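Local coordinates for protein fimbrial subunit type 1 (PDB 3UXF) that serves as the major structural subunit of the type 1 fimbriae that the Gram-positive bacterium Actinomyces oris carries on its surface, at residues 193-198 / 402-407; 351-356 / 424-429. All blocks are in the same frame, centred on the assembly; numbering follows the deposited sequence.

How the contacts relate
Both contacts are buried, and their centres lie about 11 Å apart on the same side of the chain's centre. Contact 2 is antiparallel pairing of strand 351-356 with 424-426, continued by the loop residue Ala427, with a CH-pi contact on one face and aliphatic packing on the other. Contact 1 joins two loops, 193-198 and 402-407, through glycine backbone, one direct hydrogen bond, one water and the apolar meeting of Pro195 with Leu404, and its second loop leads from a calcium site. The two touch directly: Ala194 O of contact 1 lies 2.7 Å from Tyr353 OH of contact 2, and Pro195 O lies 2.8 Å from Arg426 N, both probable hydrogen bonds, tying the first loop to both strands.

Contact 1. Residues 193-198 / 402-407; sequences PAPGSG and DPLTIG. With CA (calcium ion), chain C.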
ATOM      1  N   PRO A 193      -7.232  11.240 -13.538  1.00 10.43           N
ATOM      2  CA  PRO A 193      -6.856  11.906 -14.795  1.00 12.06           C
ATOM      3  C   PRO A 193      -6.730  10.987 -15.992  1.00 13.73           C
ATOM      4  O   PRO A 193      -6.432  11.502 -17.079  1.00 14.93           O
ATOM      5  CB  PRO A 193      -5.475  12.501 -14.485  1.00 15.49           C
ATOM      6  CG  PRO A 193      -5.446  12.621 -13.006  1.00 14.04           C
ATOM      7  CD  PRO A 193      -6.206  11.414 -12.495  1.00 12.15           C
ATOM      8  N   ALA A 194      -6.963   9.693 -15.821  1.00 11.67           N
ATOM      9  CA  ALA A 194      -6.766   8.742 -16.916  1.00 11.96           C
ATOM     10  C   ALA A 194      -8.027   7.909 -17.204  1.00  8.67           C
ATOM     11  O   ALA A 194      -7.989   6.681 -17.219  1.00  9.02           O
ATOM     12  CB  ALA A 194      -5.549   7.828 -16.583  1.00 12.26           C
ATOM     13  N   PRO A 195      -9.136   8.571 -17.555  1.00  9.28           N
ATOM     14  CA  PRO A 195     -10.326   7.801 -17.923  1.00  9.44           C
ATOM     15  C   PRO A 195     -10.076   6.969 -19.193  1.00  9.91           C
ATOM     16  O   PRO A 195     -10.518   5.833 -19.281  1.00  9.62           O
ATOM     17  CB  PRO A 195     -11.385   8.887 -18.169  1.00 11.67           C
ATOM     18  CG  PRO A 195     -10.586  10.166 -18.485  1.00 10.43           C
ATOM     19  CD  PRO A 195      -9.354  10.029 -17.604  1.00  9.40           C
ATOM     20  N   GLY A 196      -9.359   7.535 -20.164  1.00  9.68           N
ATOM     21  CA  GLY A 196      -9.043   6.788 -21.376  1.00 11.62           C
ATOM     22  C   GLY A 196      -7.771   5.983 -21.192  1.00  9.99           C
ATOM     23  O   GLY A 196      -6.770   6.509 -20.689  1.00 10.57           O
ATOM     24  N   SER A 197      -7.762   4.746 -21.666  1.00 10.40           N
ATOM     25  CA  SER A 197      -6.577   3.918 -21.516  1.00  9.71           C
ATOM     26  C   SER A 197      -5.419   4.521 -22.280  1.00 11.16           C
ATOM     27  O   SER A 197      -5.580   5.089 -23.363  1.00 12.24           O
ATOM     28  CB  SER A 197      -6.834   2.471 -21.979  1.00 12.57           C
ATOM     29  OG  SER A 197      -7.251   2.433 -23.352  1.00 11.45           O
ATOM     30  N   GLY A 198      -4.247   4.351 -21.682  1.00 11.13           N
ATOM     31  CA  GLY A 198      -3.033   4.864 -22.280  1.00 11.51           C
ATOM     32  C   GLY A 198      -2.598   6.209 -21.743  1.00 12.90           C
ATOM     33  O   GLY A 198      -1.488   6.658 -22.019  1.00 14.39           O
ATOM     34  N   ASP A 402     -13.082  19.622 -25.148  1.00 20.24           N
ATOM     35  CA  ASP A 402     -12.449  18.530 -25.882  1.00 19.12           C
ATOM     36  C   ASP A 402     -12.993  17.186 -25.413  1.00 14.67           C
ATOM     37  O   ASP A 402     -13.256  17.019 -24.220  1.00 16.00           O
ATOM     38  CB  ASP A 402     -10.940  18.496 -25.652  1.00 19.51           C
ATOM     39  CG  ASP A 402     -10.257  19.778 -26.052  1.00 25.55           C
ATOM     40  OD1 ASP A 402     -10.097  20.038 -27.265  1.00 29.37           O
ATOM     41  OD2 ASP A 402      -9.893  20.517 -25.139  1.00 24.55           O
ATOM     42  N   PRO A 403     -13.105  16.232 -26.341  1.00 16.13           N
ATOM     43  CA  PRO A 403     -13.453  14.850 -26.001  1.00 14.17           C
ATOM     44  C   PRO A 403     -12.243  14.128 -25.423  1.00 14.72           C
ATOM     45  O   PRO A 403     -11.096  14.617 -25.444  1.00 15.97           O
ATOM     46  CB  PRO A 403     -13.824  14.246 -27.362  1.00 14.40           C
ATOM     47  CG  PRO A 403     -12.938  14.968 -28.335  1.00 16.46           C
ATOM     48  CD  PRO A 403     -12.960  16.404 -27.799  1.00 15.95           C
ATOM     49  N   LEU A 404     -12.505  12.945 -24.884  1.00 12.85           N
ATOM     50  CA  LEU A 404     -11.446  12.110 -24.343  1.00 12.18           C
ATOM     51  C   LEU A 404     -10.596  11.449 -25.410  1.00 13.72           C
ATOM     52  O   LEU A 404     -11.083  11.032 -26.480  1.00 13.95           O
ATOM     53  CB  LEU A 404     -12.062  11.001 -23.486  1.00 10.71           C
ATOM     54  CG  LEU A 404     -12.857  11.426 -22.271  1.00 11.48           C
ATOM     55  CD1 LEU A 404     -13.466  10.167 -21.696  1.00 13.45           C
ATOM     56  CD2 LEU A 404     -11.946  12.115 -21.236  1.00 13.16           C
ATOM     57  N   THR A 405      -9.307  11.294 -25.089  1.00 13.10           N
ATOM     58  CA  THR A 405      -8.443  10.467 -25.902  1.00 13.37           C
ATOM     59  C   THR A 405      -8.389   9.108 -25.227  1.00 11.71           C
ATOM     60  O   THR A 405      -8.030   9.010 -24.046  1.00 11.43           O
ATOM     61  CB  THR A 405      -7.014  11.068 -25.953  1.00 14.62           C
ATOM     62  OG1 THR A 405      -7.065  12.340 -26.627  1.00 18.55           O
ATOM     63  CG2 THR A 405      -6.042  10.144 -26.704  1.00 17.35           C
ATOM     64  N   ILE A 406      -8.809   8.077 -25.953  1.00 10.07           N
ATOM     65  CA  ILE A 406      -8.982   6.727 -25.410  1.00 10.29           C
ATOM     66  C   ILE A 406      -8.163   5.825 -26.326  1.00 11.65           C
ATOM     67  O   ILE A 406      -8.449   5.702 -27.524  1.00 12.26           O
ATOM     68  CB  ILE A 406     -10.462   6.330 -25.508  1.00 10.85           C
ATOM     69  CG1 ILE A 406     -11.331   7.324 -24.724  1.00 11.62           C
ATOM     70  CG2 ILE A 406     -10.632   4.916 -25.015  1.00 10.31           C
ATOM     71  CD1 ILE A 406     -12.853   7.203 -25.049  1.00 10.07           C
ATOM     72  N   GLY A 407      -7.136   5.199 -25.774  1.00 11.39           N
ATOM     73  CA  GLY A 407      -6.264   4.354 -26.584  1.00 13.26           C
ATOM     74  C   GLY A 407      -5.613   5.138 -27.713  1.00 14.58           C
ATOM     75  O   GLY A 407      -5.367   4.585 -28.791  1.00 15.03           O
TER
HETATM   76 CA    CA C   2     -10.434  22.375 -23.670  1.00 23.45          CA
HETATM   77  O   HOH W   1      -8.723   9.976 -21.384  1.00 14.23           O
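The pyrrolidine ring of Pro195 meets Leu404 at its CG corner: Pro195 CG and Leu404 CD2 are 3.6 Å apart and the two side chains cross obliquely. The same ring also touches Glu381 and Tyr445, while Leu404 reaches Tyr445 and Leu425. The other flat groups are peptides. Around the carbonyl of Thr405, Gly196 CA and a water both stand off the peptide plane, on the same side of it. Gly196 CA is 3.6 Å from Thr405 O, and with no side chain at Gly196 the two main chains close to 4.0 Å between Gly196 CA and Ile406 CA. The water accepts from Gly196 N at 2.8 Å and donates to Thr405 O at 2.9 Å, so it bridges two backbone groups that do not bond each other directly.

These loops belong to neighbouring parts of the pilin. Residues 193-198 link strands 185-190 and 201-208 of one antiparallel sheet, and 402-407 lie in the prealbumin-like domain, between strands 388-391 and 412-413. At the start of the latter segment, at its far end from the contact, Asp402 OD2 binds calcium at 2.4 Å, in a site completed in part by Asp393, Asp395, Thr398 and Thr400.

At the other end, Gly407 N donates to Ser197 O over 2.9 Å, bent to 144° at the hydrogen and tilted 17° from the carbonyl plane. Gly407 takes a positive phi, turning the chain just beyond this bond. Ser197 OG, tucked between its backbone N and carbonyl carbon (chi1 58°), packs 3.9 Å from Gly407 CA but is hydrogen-bonded to Tyr424 N.

Contact 2. Residues 351-356 / 424-429; sequences SKYGKV and YLRAND
Tyr424, which follows a cis peptide bond, extends its ring past the Lys355 chain at a slant, with Gly354 O and Lys355 N in the plane at the ring edge. Lys355 bends at its outer two torsions (chi3 -48°), which brings NZ back to 3.9 Å from Tyr424 CE1, obliquely to the ring. One water joins Lys355 NZ to Tyr424 OH, 2.6 Å from the hydroxyl, and Glu421 pairs with the ammonium group.

Leu425 carries the hydrogen-bonded pair with Gly354: Gly354 N donates to Leu425 O at 2.7 Å, and Leu425 N returns a bond to Gly354 O at 2.9 Å. Its CD1 packs 4.1 Å from Val356 CG2, and both side chains also touch Phe465. The pairing sets strand 419-426 of the prealbumin-like domain against the long strand 344-362, which pairs with strand 478-484 within the same domain and, through strand 312-321, joins it to the preceding one.

Arg426 forms the non-hydrogen-bonded pair with Tyr353 on the opposite face of the sheet from Leu425. Its CG sits over one face of the Tyr353 ring in a CH-pi contact, 3.9 Å from the centroid. Bends at chi2 and chi3 (54°) then carry the guanidinium away, its plane 65° from that of the ring, and NE bonds to Tyr430 O.

As the strand ends, Ala427 N donates to Lys352 O at 2.9 Å.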
ATOM      1  N   SER A 351      -6.205  -0.411 -10.906  1.00 10.02           N
ATOM      2  CA  SER A 351      -6.961   0.410 -11.869  1.00 10.00           C
ATOM      3  C   SER A 351      -7.745  -0.564 -12.756  1.00 10.75           C
ATOM      4  O   SER A 351      -7.232  -1.626 -13.129  1.00 11.83           O
ATOM      5  CB  SER A 351      -6.011   1.238 -12.743  1.00  9.79           C
ATOM      6  OG  SER A 351      -5.196   2.101 -11.971  1.00 11.39           O
ATOM      7  N   LYS A 352      -8.998  -0.218 -13.061  1.00  9.15           N
ATOM      8  CA  LYS A 352      -9.878  -1.142 -13.802  1.00  9.01           C
ATOM      9  C   LYS A 352     -10.419  -0.465 -15.059  1.00  9.69           C
ATOM     10  O   LYS A 352     -11.113   0.540 -14.976  1.00  9.52           O
ATOM     11  CB  LYS A 352     -11.017  -1.630 -12.894  1.00 11.65           C
ATOM     12  CG  LYS A 352     -10.526  -2.355 -11.668  1.00 12.75           C
ATOM     13  CD  LYS A 352     -11.724  -2.708 -10.773  1.00 13.37           C
ATOM     14  CE  LYS A 352     -11.249  -3.417  -9.508  1.00 14.44           C
ATOM     15  NZ  LYS A 352     -11.027  -4.881  -9.748  1.00 17.52           N
ATOM     16  N   TYR A 353     -10.101  -1.034 -16.221  1.00 11.28           N
ATOM     17  CA  TYR A 353     -10.480  -0.479 -17.522  1.00 11.68           C
ATOM     18  C   TYR A 353     -11.347  -1.476 -18.262  1.00 11.45           C
ATOM     19  O   TYR A 353     -11.057  -2.681 -18.283  1.00 12.26           O
ATOM     20  CB  TYR A 353      -9.212  -0.177 -18.372  1.00 11.45           C
ATOM     21  CG  TYR A 353      -8.463   1.064 -17.966  1.00  8.92           C
ATOM     22  CD1 TYR A 353      -7.475   1.022 -16.981  1.00  9.52           C
ATOM     23  CD2 TYR A 353      -8.776   2.298 -18.526  1.00  9.05           C
ATOM     24  CE1 TYR A 353      -6.806   2.177 -16.575  1.00 10.49           C
ATOM     25  CE2 TYR A 353      -8.114   3.450 -18.145  1.00  9.32           C
ATOM     26  CZ  TYR A 353      -7.133   3.390 -17.173  1.00  9.21           C
ATOM     27  OH  TYR A 353      -6.445   4.516 -16.789  1.00 10.84           O
ATOM     28  N   GLY A 354     -12.420  -0.971 -18.868  1.00  9.09           N
ATOM     29  CA  GLY A 354     -13.347  -1.844 -19.580  1.00  8.92           C
ATOM     30  C   GLY A 354     -13.488  -1.534 -21.061  1.00 11.13           C
ATOM     31  O   GLY A 354     -13.301  -0.411 -21.521  1.00 11.52           O
ATOM     32  N   LYS A 355     -13.823  -2.562 -21.822  1.00 10.62           N
ATOM     33  CA  LYS A 355     -14.182  -2.415 -23.234  1.00 11.11           C
ATOM     34  C   LYS A 355     -15.623  -1.989 -23.352  1.00 11.05           C
ATOM     35  O   LYS A 355     -16.457  -2.473 -22.589  1.00 12.59           O
ATOM     36  CB  LYS A 355     -14.018  -3.788 -23.894  1.00 13.25           C
ATOM     37  CG  LYS A 355     -14.560  -3.832 -25.331  1.00 15.02           C
ATOM     38  CD  LYS A 355     -14.391  -5.230 -26.009  1.00 17.45           C
ATOM     39  CE  LYS A 355     -12.982  -5.787 -25.832  1.00 24.12           C
ATOM     40  NZ  LYS A 355     -12.028  -5.153 -26.777  1.00 27.07           N
ATOM     41  N   VAL A 356     -15.932  -1.086 -24.285  1.00 11.62           N
ATOM     42  CA  VAL A 356     -17.311  -0.772 -24.613  1.00 11.36           C
ATOM     43  C   VAL A 356     -17.557  -1.262 -26.026  1.00 12.65           C
ATOM     44  O   VAL A 356     -16.761  -0.985 -26.920  1.00 13.32           O
ATOM     45  CB  VAL A 356     -17.554   0.749 -24.566  1.00 10.50           C
ATOM     46  CG1 VAL A 356     -18.931   1.081 -25.068  1.00 11.17           C
ATOM     47  CG2 VAL A 356     -17.341   1.254 -23.109  1.00 12.33           C
ATOM     48  N   TYR A 424      -9.917   1.617 -24.135  1.00 10.97           N
ATOM     49  CA  TYR A 424     -10.766   1.126 -23.062  1.00  9.60           C
ATOM     50  C   TYR A 424     -11.016   2.297 -22.116  1.00 11.10           C
ATOM     51  O   TYR A 424     -10.249   3.254 -22.102  1.00 10.01           O
ATOM     52  CB  TYR A 424     -10.054   0.013 -22.294  1.00  9.98           C
ATOM     53  CG  TYR A 424      -9.535  -1.101 -23.170  1.00 11.07           C
ATOM     54  CD1 TYR A 424     -10.317  -2.210 -23.443  1.00 11.38           C
ATOM     55  CD2 TYR A 424      -8.267  -1.042 -23.726  1.00 11.67           C
ATOM     56  CE1 TYR A 424      -9.855  -3.227 -24.243  1.00 14.71           C
ATOM     57  CE2 TYR A 424      -7.796  -2.058 -24.533  1.00 12.53           C
ATOM     58  CZ  TYR A 424      -8.597  -3.149 -24.787  1.00 15.01           C
ATOM     59  OH  TYR A 424      -8.146  -4.169 -25.585  1.00 19.14           O
ATOM     60  N   LEU A 425     -12.079   2.213 -21.321  1.00 10.00           N
ATOM     61  CA  LEU A 425     -12.428   3.280 -20.392  1.00  8.34           C
ATOM     62  C   LEU A 425     -12.360   2.824 -18.937  1.00 10.53           C
ATOM     63  O   LEU A 425     -12.806   1.734 -18.604  1.00  9.51           O
ATOM     64  CB  LEU A 425     -13.832   3.807 -20.694  1.00  9.74           C
ATOM     65  CG  LEU A 425     -13.959   4.768 -21.875  1.00  8.20           C
ATOM     66  CD1 LEU A 425     -15.382   4.779 -22.404  1.00 10.13           C
ATOM     67  CD2 LEU A 425     -13.521   6.161 -21.475  1.00 11.94           C
ATOM     68  N   ARG A 426     -11.802   3.673 -18.083  1.00  8.34           N
ATOM     69  CA  ARG A 426     -11.704   3.369 -16.661  1.00  8.39           C
ATOM     70  C   ARG A 426     -13.098   3.330 -16.051  1.00  9.15           C
ATOM     71  O   ARG A 426     -13.947   4.143 -16.391  1.00 10.32           O
ATOM     72  CB  ARG A 426     -10.853   4.417 -15.944  1.00  8.31           C
ATOM     73  CG  ARG A 426     -10.027   3.873 -14.780  1.00  8.55           C
ATOM     74  CD  ARG A 426      -9.894   4.903 -13.665  1.00 10.91           C
ATOM     75  NE  ARG A 426     -11.209   5.378 -13.258  1.00 11.71           N
ATOM     76  CZ  ARG A 426     -11.659   6.609 -13.463  1.00 10.66           C
ATOM     77  NH1 ARG A 426     -10.887   7.515 -14.048  1.00 12.54           N
ATOM     78  NH2 ARG A 426     -12.883   6.934 -13.078  1.00 12.49           N
ATOM     79  N   ALA A 427     -13.327   2.382 -15.150  1.00  9.77           N
ATOM     80  CA  ALA A 427     -14.629   2.245 -14.512  1.00  8.96           C
ATOM     81  C   ALA A 427     -15.041   3.542 -13.829  1.00  9.44           C
ATOM     82  O   ALA A 427     -14.228   4.190 -13.183  1.00 10.63           O
ATOM     83  CB  ALA A 427     -14.603   1.107 -13.508  1.00 11.15           C
ATOM     84  N   ASN A 428     -16.308   3.914 -13.974  1.00  9.97           N
ATOM     85  CA  ASN A 428     -16.822   5.112 -13.325  1.00 10.58           C
ATOM     86  C   ASN A 428     -16.905   4.926 -11.819  1.00 10.93           C
ATOM     87  O   ASN A 428     -16.847   5.888 -11.061  1.00 12.79           O
ATOM     88  CB  ASN A 428     -18.214   5.469 -13.853  1.00 10.16           C
ATOM     89  CG  ASN A 428     -18.216   5.794 -15.332  1.00  9.33           C
ATOM     90  OD1 ASN A 428     -18.527   4.946 -16.160  1.00 11.22           O
ATOM     91  ND2 ASN A 428     -17.874   7.031 -15.665  1.00 11.04           N
ATOM     92  N   ASP A 429     -17.055   3.678 -11.396  1.00  9.72           N
ATOM     93  CA  ASP A 429     -17.236   3.374  -9.981  1.00 10.87           C
ATOM     94  C   ASP A 429     -16.003   2.798  -9.289  1.00 12.41           C
ATOM     95  O   ASP A 429     -16.105   2.241  -8.206  1.00 11.37           O
ATOM     96  CB  ASP A 429     -18.433   2.441  -9.782  1.00 10.71           C
ATOM     97  CG  ASP A 429     -18.228   1.083 -10.419  1.00 13.10           C
ATOM     98  OD1 ASP A 429     -17.257   0.919 -11.182  1.00 13.47           O
ATOM     99  OD2 ASP A 429     -19.043   0.180 -10.156  1.00 14.80           O
TER
HETATM  100  O   HOH W   2      -9.390  -6.245 -26.647  1.00 32.03           O